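Local coordinates for protein VP1 (PDB 4FMH) that forms the pentameric building blocks of the Merkel cell polyomavirus capsid and binds sialylated receptor glycans at its surface, at the interface of chains A and B. Numbering follows the deposited sequence. Chains: chain A/B, VP1.

Contact 1: the interface of chains A and B. Residues chain A 100, 102-103, 105, 275; chain B 145, 147, 181, 201-202, 204.
Two neighbouring copies of VP1 in the capsid pentamer meet here through an apolar, water-edged side-by-side interface, A:Val102 and A:Pro275 of one subunit packing against B:Pro204, B:Leu181 and B:Leu147 of the next. It helps to hold the five-membered ring together by shape and water bridges, with no direct polar bond in this patch. A:Val102 forks between its neighbours. Its CG1, anti to the backbone N (chi1 174°), meets CG of B:Gln145 at 3.8 Å and also nears the sulfur of B:Cys201. The other branch, CG2, touches the ring carbon CG of B:Pro204 at 3.8 Å. A short branched residue can thus touch several partners at once without a long flexible chain. On one flank A:Pro275 and B:Leu147 meet tip to tip, ring carbon CD against methyl CD1 at 3.5 Å, while CG of the same proline faces the backbone of B:Leu181. A:Gly103, lacking a side chain, brings its backbone N to 3.4 Å from SG of B:Cys201 in a close van der Waals approach. Water links polar groups at the margins. Carboxylate OE2 of A:Glu100, whose carboxylate end, with CB behind it, lies against CB of B:Pro204, binds a water at 2.8 Å that also reaches the carbonyl O of B:Pro202. A second water joins OG of A:Ser105, at 2.9 Å, to the carbonyl O of B:Leu147. In the fold, chain A supplies the end of strand 89-101, the loop after it, 3-10 helix 104-108 and A:Pro275 between strands 269-273 and 276-287; chain B supplies strands 142-146 and 200-202, residues just after them, and B:Leu181 between 3-10 helix 176-179 and strand 186-189.

Contact 2: the interface of chains A and B. Residues chain A 105-106, 108-109, 111; chain B 130, 197-198, 216, 258.
A:His111 and B:Glu198 meet tip to tip across this VP1–VP1 contact of the polyomavirus coat-protein family. The ring NE2 donates to carboxylate oxygen OE1 at 2.5 Å, a short bond that is bent at the hydrogen (143°). OE1 receives it on its syn lone pair, on the side of the other oxygen, and lies somewhat off the imidazole plane, although ring and carboxylate planes are only 14° apart. An imidazole suits this place because a ring N-H can point at an acidic group, and the nearby carboxylate would tend to favour a protonated ring. Further along, OG of A:Ser105 donates to the carbonyl O of B:Ile197 at 2.7 Å, nearly along the C=O axis. The hydroxyl is carried there by a chi1 of 71°, between the backbone N and the carbonyl carbon. A:Ile108 fills the middle of the patch. Its CG1 packs on CB of B:Glu198 at 3.7 Å, so the aliphatic start of the glutamate serves as apolar surface while its tip stays polar. The methyl CD1 reaches CG2 of B:Ile197 at 3.7 Å, where the two side chains cross at about a right angle, and also meets CD1 of B:Ile258. Its other branch, CG2, turns to CD1 of B:Ile216. Branched aliphatic chains suit such a seam, offering methyls in several directions. A:Asn109 lies beside the glutamate tip and also probably steadies the histidine: its OD1 accepts a hydrogen bond from the backbone N of A:His111 at 2.8 Å and sits over the centre of one imidazole face. A water at 2.9 Å from the carbonyl O of A:Ser106 also binds the carbonyl O of B:Glu198.

Contact 1: the interface of chains A and B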
ATOM      1  N   GLU A 100      13.578  12.780 -11.463  1.00 13.86           N
ATOM      2  CA  GLU A 100      12.628  11.897 -12.134  1.00 14.01           C
ATOM      3  C   GLU A 100      13.350  10.737 -12.796  1.00 12.52           C
ATOM      4  O   GLU A 100      14.380  10.928 -13.438  1.00 13.30           O
ATOM      5  CB  GLU A 100      11.853  12.675 -13.204  1.00 14.86           C
ATOM      6  CG  GLU A 100      10.617  11.930 -13.745  1.00 19.40           C
ATOM      7  CD  GLU A 100       9.591  12.867 -14.357  1.00 24.19           C
ATOM      8  OE1 GLU A 100       9.113  13.771 -13.642  1.00 29.06           O
ATOM      9  OE2 GLU A 100       9.261  12.696 -15.549  1.00 26.61           O
ATOM     10  N   VAL A 102      13.483   8.582 -15.864  1.00 11.52           N
ATOM     11  CA  VAL A 102      13.073   8.810 -17.258  1.00 11.61           C
ATOM     12  C   VAL A 102      12.892   7.483 -17.999  1.00 12.47           C
ATOM     13  O   VAL A 102      13.622   6.519 -17.744  1.00 12.08           O
ATOM     14  CB  VAL A 102      14.145   9.683 -17.976  1.00 12.74           C
ATOM     15  CG1 VAL A 102      13.855   9.849 -19.488  1.00 12.42           C
ATOM     16  CG2 VAL A 102      14.247  11.032 -17.289  1.00 12.19           C
ATOM     17  N   GLY A 103      11.923   7.438 -18.916  1.00 11.73           N
ATOM     18  CA  GLY A 103      11.689   6.242 -19.730  1.00 12.21           C
ATOM     19  C   GLY A 103      10.827   5.180 -19.067  1.00 11.52           C
ATOM     20  O   GLY A 103      10.844   4.008 -19.470  1.00 11.66           O
ATOM     21  N   SER A 105       7.612   4.749 -19.215  1.00 10.89           N
ATOM     22  CA  SER A 105       6.602   4.262 -20.166  1.00 11.34           C
ATOM     23  C   SER A 105       7.107   3.159 -21.119  1.00 10.94           C
ATOM     24  O   SER A 105       6.313   2.380 -21.640  1.00 11.25           O
ATOM     25  CB  SER A 105       6.039   5.436 -20.973  1.00 12.80           C
ATOM     26  OG  SER A 105       7.006   5.927 -21.889  1.00 14.59           O
ATOM     27  N   PRO A 275      17.426   5.747 -16.883  1.00 11.80           N
ATOM     28  CA  PRO A 275      18.169   6.955 -16.526  1.00 11.21           C
ATOM     29  C   PRO A 275      17.394   7.798 -15.531  1.00 10.38           C
ATOM     30  O   PRO A 275      16.191   7.595 -15.350  1.00 10.89           O
ATOM     31  CB  PRO A 275      18.283   7.717 -17.861  1.00 11.40           C
ATOM     32  CG  PRO A 275      17.746   6.781 -18.914  1.00 13.84           C
ATOM     33  CD  PRO A 275      16.791   5.891 -18.204  1.00 11.01           C
TER
ATOM     34  N   GLN B 145      10.182  12.873 -24.234  1.00 13.09           N
ATOM     35  CA  GLN B 145      11.513  12.300 -24.343  1.00 13.64           C
ATOM     36  C   GLN B 145      11.341  10.876 -24.865  1.00 13.42           C
ATOM     37  O   GLN B 145      10.493  10.130 -24.370  1.00 12.51           O
ATOM     38  CB  GLN B 145      12.207  12.287 -22.971  1.00 12.48           C
ATOM     39  CG  GLN B 145      13.514  11.474 -22.914  1.00 13.16           C
ATOM     40  CD  GLN B 145      14.646  12.079 -23.735  1.00 16.80           C
ATOM     41  OE1 GLN B 145      15.064  13.215 -23.495  1.00 17.72           O
ATOM     42  NE2 GLN B 145      15.171  11.309 -24.693  1.00 13.62           N
ATOM     43  N   LEU B 147      12.557   6.995 -25.396  1.00 11.90           N
ATOM     44  CA  LEU B 147      13.382   5.924 -24.817  1.00 12.35           C
ATOM     45  C   LEU B 147      12.656   4.620 -25.033  1.00 11.75           C
ATOM     46  O   LEU B 147      11.472   4.502 -24.705  1.00 11.32           O
ATOM     47  CB  LEU B 147      13.640   6.154 -23.312  1.00 11.12           C
ATOM     48  CG  LEU B 147      14.633   5.251 -22.572  1.00 13.20           C
ATOM     49  CD1 LEU B 147      15.241   6.010 -21.385  1.00 12.08           C
ATOM     50  CD2 LEU B 147      14.001   3.922 -22.105  1.00  9.75           C
ATOM     51  N   LEU B 181      18.849   7.689 -22.147  1.00 13.27           N
ATOM     52  CA  LEU B 181      18.403   9.042 -22.474  1.00 14.30           C
ATOM     53  C   LEU B 181      19.302   9.654 -23.544  1.00 15.91           C
ATOM     54  O   LEU B 181      20.475   9.950 -23.286  1.00 16.80           O
ATOM     55  CB  LEU B 181      18.358   9.932 -21.225  1.00 14.08           C
ATOM     56  CG  LEU B 181      17.490  11.201 -21.293  1.00 15.56           C
ATOM     57  CD1 LEU B 181      17.311  11.793 -19.904  1.00 14.91           C
ATOM     58  CD2 LEU B 181      18.062  12.254 -22.263  1.00 16.19           C
ATOM     59  N   CYS B 201       7.945   9.357 -23.239  1.00 12.25           N
ATOM     60  CA  CYS B 201       7.559   9.698 -21.880  1.00 13.34           C
ATOM     61  C   CYS B 201       7.645  11.217 -21.722  1.00 12.71           C
ATOM     62  O   CYS B 201       8.301  11.874 -22.535  1.00 12.86           O
ATOM     63  CB  CYS B 201       8.472   8.987 -20.879  1.00 13.50           C
ATOM     64  SG  CYS B 201      10.211   9.501 -20.932  1.00 16.62           S
ATOM     65  N   PRO B 202       6.984  11.785 -20.693  1.00 12.55           N
ATOM     66  CA  PRO B 202       7.106  13.232 -20.487  1.00 13.67           C
ATOM     67  C   PRO B 202       8.559  13.622 -20.213  1.00 13.92           C
ATOM     68  O   PRO B 202       9.247  12.917 -19.478  1.00 13.77           O
ATOM     69  CB  PRO B 202       6.245  13.488 -19.239  1.00 13.31           C
ATOM     70  CG  PRO B 202       5.327  12.313 -19.150  1.00 13.53           C
ATOM     71  CD  PRO B 202       6.125  11.159 -19.671  1.00 12.37           C
ATOM     72  N   PRO B 204      11.253  15.612 -18.444  1.00 15.83           N
ATOM     73  CA  PRO B 204      11.325  16.423 -17.218  1.00 15.39           C
ATOM     74  C   PRO B 204      12.288  17.609 -17.322  1.00 15.83           C
ATOM     75  O   PRO B 204      12.305  18.460 -16.429  1.00 15.39           O
ATOM     76  CB  PRO B 204      11.801  15.418 -16.162  1.00 14.93           C
ATOM     77  CG  PRO B 204      12.631  14.444 -16.947  1.00 15.48           C
ATOM     78  CD  PRO B 204      11.930  14.309 -18.281  1.00 15.88           C
TER
HETATM   79  O   HOH W   1       9.791   5.962 -22.553  1.00 13.98           O
HETATM   80  O   HOH W   2       9.458  10.997 -17.735  1.00 21.14           O

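Contact 2: the interface of chains A and B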
ATOM      1  N   SER A 105       7.612   4.749 -19.215  1.00 10.89           N
ATOM      2  CA  SER A 105       6.602   4.262 -20.166  1.00 11.34           C
ATOM      3  C   SER A 105       7.107   3.159 -21.119  1.00 10.94           C
ATOM      4  O   SER A 105       6.313   2.380 -21.640  1.00 11.25           O
ATOM      5  CB  SER A 105       6.039   5.436 -20.973  1.00 12.80           C
ATOM      6  OG  SER A 105       7.006   5.927 -21.889  1.00 14.59           O
ATOM      7  N   SER A 106       8.416   3.101 -21.340  1.00 11.36           N
ATOM      8  CA  SER A 106       9.029   2.069 -22.188  1.00 12.28           C
ATOM      9  C   SER A 106       8.726   0.653 -21.682  1.00 12.38           C
ATOM     10  O   SER A 106       8.754  -0.314 -22.457  1.00 12.70           O
ATOM     11  CB  SER A 106      10.542   2.274 -22.268  1.00 12.06           C
ATOM     12  OG  SER A 106      11.159   2.008 -21.015  1.00 12.71           O
ATOM     13  N   ILE A 108       5.953  -0.660 -20.676  1.00 11.79           N
ATOM     14  CA  ILE A 108       4.696  -1.294 -21.116  1.00 11.97           C
ATOM     15  C   ILE A 108       4.927  -2.286 -22.275  1.00 13.02           C
ATOM     16  O   ILE A 108       4.016  -3.033 -22.649  1.00 13.61           O
ATOM     17  CB  ILE A 108       3.593  -0.271 -21.530  1.00 11.88           C
ATOM     18  CG1 ILE A 108       3.911   0.367 -22.884  1.00 10.99           C
ATOM     19  CG2 ILE A 108       3.367   0.790 -20.453  1.00 11.82           C
ATOM     20  CD1 ILE A 108       2.683   0.786 -23.659  1.00 13.22           C
ATOM     21  N   ASN A 109       6.128  -2.275 -22.856  1.00 12.86           N
ATOM     22  CA  ASN A 109       6.451  -3.171 -23.967  1.00 13.88           C
ATOM     23  C   ASN A 109       6.474  -4.626 -23.496  1.00 13.97           C
ATOM     24  O   ASN A 109       7.336  -5.007 -22.702  1.00 13.36           O
ATOM     25  CB  ASN A 109       7.791  -2.768 -24.606  1.00 14.10           C
ATOM     26  CG  ASN A 109       8.166  -3.625 -25.820  1.00 16.80           C
ATOM     27  OD1 ASN A 109       7.613  -4.703 -26.045  1.00 16.50           O
ATOM     28  ND2 ASN A 109       9.131  -3.144 -26.598  1.00 17.71           N
ATOM     29  N   HIS A 111       6.313  -7.162 -25.927  1.00 15.10           N
ATOM     30  CA  HIS A 111       6.513  -7.826 -27.212  1.00 17.18           C
ATOM     31  C   HIS A 111       7.960  -7.720 -27.698  1.00 17.23           C
ATOM     32  O   HIS A 111       8.206  -7.678 -28.899  1.00 17.98           O
ATOM     33  CB  HIS A 111       5.547  -7.265 -28.261  1.00 18.00           C
ATOM     34  CG  HIS A 111       5.625  -5.778 -28.415  1.00 20.88           C
ATOM     35  ND1 HIS A 111       6.543  -5.160 -29.237  1.00 21.52           N
ATOM     36  CD2 HIS A 111       4.910  -4.783 -27.837  1.00 21.77           C
ATOM     37  CE1 HIS A 111       6.389  -3.852 -29.163  1.00 24.36           C
ATOM     38  NE2 HIS A 111       5.404  -3.596 -28.319  1.00 22.73           N
TER
ATOM     39  N   VAL B 130      -0.615  -5.185 -16.701  1.00 10.85           N
ATOM     40  CA  VAL B 130       0.057  -3.912 -16.975  1.00 10.70           C
ATOM     41  C   VAL B 130      -0.909  -2.728 -16.905  1.00 11.11           C
ATOM     42  O   VAL B 130      -1.911  -2.691 -17.625  1.00 10.04           O
ATOM     43  CB  VAL B 130       0.781  -3.923 -18.343  1.00 10.32           C
ATOM     44  CG1 VAL B 130       1.362  -2.543 -18.657  1.00 13.84           C
ATOM     45  CG2 VAL B 130       1.886  -5.000 -18.358  1.00  9.57           C
ATOM     46  N   ILE B 197       3.116   5.153 -26.385  1.00 11.79           N
ATOM     47  CA  ILE B 197       3.495   5.174 -24.988  1.00 11.56           C
ATOM     48  C   ILE B 197       4.830   4.453 -24.737  1.00 12.40           C
ATOM     49  O   ILE B 197       5.662   4.941 -23.959  1.00 12.21           O
ATOM     50  CB  ILE B 197       2.356   4.592 -24.129  1.00 11.56           C
ATOM     51  CG1 ILE B 197       1.116   5.500 -24.230  1.00 10.89           C
ATOM     52  CG2 ILE B 197       2.798   4.380 -22.669  1.00 10.44           C
ATOM     53  CD1 ILE B 197      -0.202   4.805 -23.850  1.00 11.15           C
ATOM     54  N   GLU B 198       5.051   3.319 -25.411  1.00 10.98           N
ATOM     55  CA  GLU B 198       6.276   2.537 -25.200  1.00 11.41           C
ATOM     56  C   GLU B 198       7.525   3.215 -25.784  1.00 11.57           C
ATOM     57  O   GLU B 198       8.650   2.751 -25.580  1.00 12.43           O
ATOM     58  CB  GLU B 198       6.128   1.105 -25.740  1.00 11.20           C
ATOM     59  CG  GLU B 198       6.301   0.970 -27.267  1.00 12.18           C
ATOM     60  CD  GLU B 198       6.363  -0.492 -27.710  1.00 16.37           C
ATOM     61  OE1 GLU B 198       5.505  -1.281 -27.264  1.00 15.38           O
ATOM     62  OE2 GLU B 198       7.264  -0.849 -28.501  1.00 16.95           O
ATOM     63  N   ILE B 216       3.223   3.726 -13.458  1.00 10.16           N
ATOM     64  CA  ILE B 216       3.167   2.454 -14.158  1.00  8.92           C
ATOM     65  C   ILE B 216       3.009   1.331 -13.140  1.00  9.06           C
ATOM     66  O   ILE B 216       3.352   1.486 -11.961  1.00  7.54           O
ATOM     67  CB  ILE B 216       4.434   2.217 -15.044  1.00  8.91           C
ATOM     68  CG1 ILE B 216       4.153   1.185 -16.147  1.00 11.28           C
ATOM     69  CG2 ILE B 216       5.655   1.829 -14.194  1.00  8.21           C
ATOM     70  CD1 ILE B 216       5.259   1.107 -17.231  1.00 12.20           C
ATOM     71  N   ILE B 258      -3.999   2.801 -19.595  1.00  9.81           N
ATOM     72  CA  ILE B 258      -3.986   1.359 -19.849  1.00  9.44           C
ATOM     73  C   ILE B 258      -4.392   0.666 -18.553  1.00  9.27           C
ATOM     74  O   ILE B 258      -3.803   0.924 -17.500  1.00  7.40           O
ATOM     75  CB  ILE B 258      -2.603   0.875 -20.324  1.00  9.46           C
ATOM     76  CG1 ILE B 258      -2.243   1.547 -21.656  1.00 10.64           C
ATOM     77  CG2 ILE B 258      -2.582  -0.663 -20.455  1.00  8.28           C
ATOM     78  CD1 ILE B 258      -0.759   1.439 -22.056  1.00 10.79           C
TER
HETATM   79  O   HOH W   3       9.696   0.183 -25.169  1.00  9.22           O

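Contact 1 and contact 2 are neighbouring patches of one subunit boundary, the centres of their C-alpha atoms lying about 12 Å apart. They share A:Ser105, in 3-10 helix 104-108, and the chain A segment running on from strand 89-101 passes through both. On chain B, the loop with B:Ile197 and B:Glu198 leads into strand 200-202, part of contact 1. Of the two patches, contact 2 is the one that direct hydrogen bonds cross. Repeated around the five-copy ring, the pair would help to fix each VP1 against the next.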